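Local coordinates for protein F01G10.3, confirmed by transcript evidence (Caenorhabditis elegans, PDB 3K6J) that probably acts as an NAD+-dependent (3S)-3-hydroxyacyl-CoA dehydrogenase, being the dehydrogenase part of a multifunctional enzyme, and binds a zinc ion, at residues 69-74 and 95-100. Numbering follows the deposited sequence.
With PO4 (phosphate ion), chain D.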
ATOM      1  N   MET A  69       0.106 -10.594  -8.479  1.00 21.78           N
ATOM      2  CA  MET A  69       1.542 -10.719  -8.670  1.00 21.68           C
ATOM      3  C   MET A  69       1.895 -11.342 -10.006  1.00 20.85           C
ATOM      4  O   MET A  69       2.809 -10.883 -10.674  1.00 20.47           O
ATOM      5  CB  MET A  69       2.229 -11.490  -7.533  1.00 21.16           C
ATOM      6  CG  MET A  69       2.239 -10.768  -6.187  1.00 23.87           C
ATOM      7  SD  MET A  69       3.232 -11.668  -4.967  1.00 24.51           S
ATOM      8  CE  MET A  69       2.156 -13.068  -4.587  1.00 22.94           C
ATOM      9  N   ALA A  70       1.187 -12.388 -10.396  1.00 20.63           N
ATOM     10  CA  ALA A  70       1.486 -13.035 -11.675  1.00 21.01           C
ATOM     11  C   ALA A  70       1.274 -12.125 -12.877  1.00 21.29           C
ATOM     12  O   ALA A  70       1.996 -12.216 -13.860  1.00 21.20           O
ATOM     13  CB  ALA A  70       0.685 -14.360 -11.837  1.00 20.81           C
ATOM     14  N   ILE A  71       0.256 -11.276 -12.797  1.00 21.95           N
ATOM     15  CA  ILE A  71      -0.025 -10.262 -13.804  1.00 22.34           C
ATOM     16  C   ILE A  71       1.166  -9.296 -13.937  1.00 22.73           C
ATOM     17  O   ILE A  71       1.639  -9.029 -15.049  1.00 22.94           O
ATOM     18  CB  ILE A  71      -1.331  -9.507 -13.464  1.00 22.56           C
ATOM     19  CG1 ILE A  71      -2.556 -10.378 -13.775  1.00 22.85           C
ATOM     20  CG2 ILE A  71      -1.408  -8.160 -14.207  1.00 22.82           C
ATOM     21  CD1 ILE A  71      -3.877  -9.689 -13.413  1.00 22.75           C
ATOM     22  N   CYS A  72       1.652  -8.806 -12.801  1.00 22.01           N
ATOM     23  CA  CYS A  72       2.759  -7.876 -12.762  1.00 21.36           C
ATOM     24  C   CYS A  72       4.006  -8.461 -13.443  1.00 21.42           C
ATOM     25  O   CYS A  72       4.640  -7.791 -14.245  1.00 20.24           O
ATOM     26  CB  CYS A  72       3.085  -7.510 -11.314  1.00 20.29           C
ATOM     27  SG  CYS A  72       1.888  -6.388 -10.580  1.00 21.80           S
ATOM     28  N   PHE A  73       4.368  -9.693 -13.099  1.00 20.87           N
ATOM     29  CA  PHE A  73       5.527 -10.317 -13.741  1.00 22.35           C
ATOM     30  C   PHE A  73       5.291 -10.582 -15.248  1.00 22.96           C
ATOM     31  O   PHE A  73       6.180 -10.392 -16.064  1.00 23.34           O
ATOM     32  CB  PHE A  73       5.941 -11.608 -13.013  1.00 21.52           C
ATOM     33  CG  PHE A  73       6.702 -11.366 -11.752  1.00 21.07           C
ATOM     34  CD1 PHE A  73       8.074 -11.087 -11.791  1.00 20.35           C
ATOM     35  CD2 PHE A  73       6.054 -11.400 -10.514  1.00 21.47           C
ATOM     36  CE1 PHE A  73       8.785 -10.849 -10.629  1.00 20.62           C
ATOM     37  CE2 PHE A  73       6.764 -11.179  -9.318  1.00 19.84           C
ATOM     38  CZ  PHE A  73       8.129 -10.914  -9.374  1.00 20.44           C
ATOM     39  N   GLY A  74       4.089 -11.029 -15.589  1.00 23.74           N
ATOM     40  CA  GLY A  74       3.753 -11.310 -16.967  1.00 25.46           C
ATOM     41  C   GLY A  74       3.770 -10.062 -17.837  1.00 25.74           C
ATOM     42  O   GLY A  74       4.214 -10.112 -18.978  1.00 25.89           O
ATOM     43  N   GLU A  95     -10.230 -13.753 -15.858  1.00 31.63           N
ATOM     44  CA  GLU A  95     -11.045 -13.001 -16.814  1.00 32.09           C
ATOM     45  C   GLU A  95     -11.855 -11.938 -16.093  1.00 30.58           C
ATOM     46  O   GLU A  95     -11.954 -10.833 -16.601  1.00 30.26           O
ATOM     47  CB  GLU A  95     -11.974 -13.897 -17.672  1.00 32.90           C
ATOM     48  CG  GLU A  95     -11.264 -14.745 -18.752  1.00 37.66           C
ATOM     49  CD  GLU A  95     -10.344 -13.931 -19.657  1.00 44.42           C
ATOM     50  OE1 GLU A  95     -10.812 -12.913 -20.229  1.00 47.46           O
ATOM     51  OE2 GLU A  95      -9.152 -14.312 -19.813  1.00 47.33           O
ATOM     52  N   VAL A  96     -12.424 -12.271 -14.931  1.00 29.07           N
ATOM     53  CA  VAL A  96     -13.189 -11.291 -14.160  1.00 28.60           C
ATOM     54  C   VAL A  96     -12.233 -10.158 -13.746  1.00 28.60           C
ATOM     55  O   VAL A  96     -12.579  -8.980 -13.806  1.00 28.81           O
ATOM     56  CB  VAL A  96     -13.862 -11.907 -12.884  1.00 28.54           C
ATOM     57  CG1 VAL A  96     -14.319 -10.827 -11.924  1.00 27.63           C
ATOM     58  CG2 VAL A  96     -15.047 -12.806 -13.227  1.00 28.11           C
ATOM     59  N   MET A  97     -11.021 -10.523 -13.338  1.00 28.24           N
ATOM     60  CA  MET A  97     -10.032  -9.545 -12.918  1.00 27.41           C
ATOM     61  C   MET A  97      -9.623  -8.609 -14.066  1.00 26.68           C
ATOM     62  O   MET A  97      -9.559  -7.406 -13.872  1.00 26.00           O
ATOM     63  CB  MET A  97      -8.812 -10.233 -12.330  1.00 27.21           C
ATOM     64  CG  MET A  97      -7.705  -9.268 -11.916  1.00 28.12           C
ATOM     65  SD  MET A  97      -6.437 -10.116 -10.957  1.00 30.64           S
ATOM     66  CE  MET A  97      -7.201 -10.065  -9.313  1.00 28.83           C
ATOM     67  N   TYR A  98      -9.331  -9.179 -15.230  1.00 26.66           N
ATOM     68  CA  TYR A  98      -8.992  -8.412 -16.419  1.00 27.53           C
ATOM     69  C   TYR A  98     -10.058  -7.391 -16.753  1.00 28.22           C
ATOM     70  O   TYR A  98      -9.724  -6.251 -17.058  1.00 28.82           O
ATOM     71  CB  TYR A  98      -8.836  -9.313 -17.632  1.00 27.33           C
ATOM     72  CG  TYR A  98      -7.566 -10.104 -17.660  1.00 28.22           C
ATOM     73  CD1 TYR A  98      -6.444  -9.694 -16.927  1.00 27.86           C
ATOM     74  CD2 TYR A  98      -7.471 -11.261 -18.430  1.00 25.70           C
ATOM     75  CE1 TYR A  98      -5.260 -10.435 -16.954  1.00 27.53           C
ATOM     76  CE2 TYR A  98      -6.302 -11.999 -18.477  1.00 26.97           C
ATOM     77  CZ  TYR A  98      -5.188 -11.578 -17.733  1.00 29.03           C
ATOM     78  OH  TYR A  98      -4.012 -12.314 -17.762  1.00 28.43           O
ATOM     79  N   ALA A  99     -11.327  -7.812 -16.678  1.00 28.61           N
ATOM     80  CA  ALA A  99     -12.477  -6.964 -17.021  1.00 29.13           C
ATOM     81  C   ALA A  99     -12.659  -5.831 -16.025  1.00 29.03           C
ATOM     82  O   ALA A  99     -12.975  -4.707 -16.405  1.00 29.77           O
ATOM     83  CB  ALA A  99     -13.779  -7.803 -17.091  1.00 29.01           C
ATOM     84  N   ARG A 100     -12.487  -6.138 -14.747  1.00 28.60           N
ATOM     85  CA  ARG A 100     -12.566  -5.134 -13.703  1.00 27.94           C
ATOM     86  C   ARG A 100     -11.425  -4.101 -13.836  1.00 26.69           C
ATOM     87  O   ARG A 100     -11.642  -2.905 -13.662  1.00 26.54           O
ATOM     88  CB  ARG A 100     -12.555  -5.820 -12.346  1.00 28.58           C
ATOM     89  CG  ARG A 100     -12.525  -4.862 -11.169  1.00 32.49           C
ATOM     90  CD  ARG A 100     -12.710  -5.581  -9.843  1.00 38.30           C
ATOM     91  NE  ARG A 100     -12.241  -4.748  -8.732  1.00 44.84           N
ATOM     92  CZ  ARG A 100     -12.903  -3.711  -8.207  1.00 48.55           C
ATOM     93  NH1 ARG A 100     -14.095  -3.347  -8.690  1.00 50.69           N
ATOM     94  NH2 ARG A 100     -12.371  -3.027  -7.187  1.00 49.37           N
TER
HETATM   95  P   PO4 D 502      -8.294  -6.012  -8.480  1.00107.71           P
HETATM   96  O1  PO4 D 502      -8.461  -4.568  -8.066  1.00107.29           O
HETATM   97  O2  PO4 D 502      -8.137  -6.880  -7.256  1.00107.08           O
HETATM   98  O3  PO4 D 502      -9.502  -6.470  -9.270  1.00107.61           O
HETATM   99  O4  PO4 D 502      -7.044  -6.134  -9.320  1.00107.77           O
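The terminal methyl of I71 enters the angle between two side chains of the facing helix, M97 and Y98. Its CD1 lies 3.6 Å from SD of M97 and 3.9 Å from CE1 of the Y98 ring. I71 holds CG1 anti to its own carbonyl carbon (chi1 -75°), and the extended second torsion then carries CD1 straight out to the partner helix; the isoleucine is long enough to set an apolar methyl against both partners, which suits a buried contact with no hydrogen bond across it. M97 comes at it aslant, its flexible, unbranched thioether able to reach across and lie against I71. CG anti to the backbone N and an extended second torsion set SD beside CD1, and the bend at chi3 (-84°) swings CE toward the phosphate, about equally near O2 and O4 at 3.9 Å, a plain van der Waals approach. The tyrosine runs past I71 in the opposite direction and meets CD1 obliquely with one ring carbon, its apolar flank serving the contact while OH is hydrogen-bonded to N116.

These helices, 64-75 and 87-103, follow the first and second strands of the Rossmann-type NAD-binding domain, 56-60 and 79-83, on which A70 and F73 pack. The backbones stay well apart, with CA of I71 9.5 Å from CA of Y98, and long side chains bridge the distance. I115 of helix 109-116 touches both I71 and Y98.

With an alanine at M97 the sulfur and its methyl are gone, and CD1 of I71 would probably be left with a gap on that side, extending toward the phosphate. That ion, probably from the crystallisation liquor, places O3 at the edge of the R100 guanidinium, in its plane. A cationic group on an exposed residue suits an anion, and NE gives O3 a weak, bent hydrogen bond (3.3 Å, N-H...O 129°).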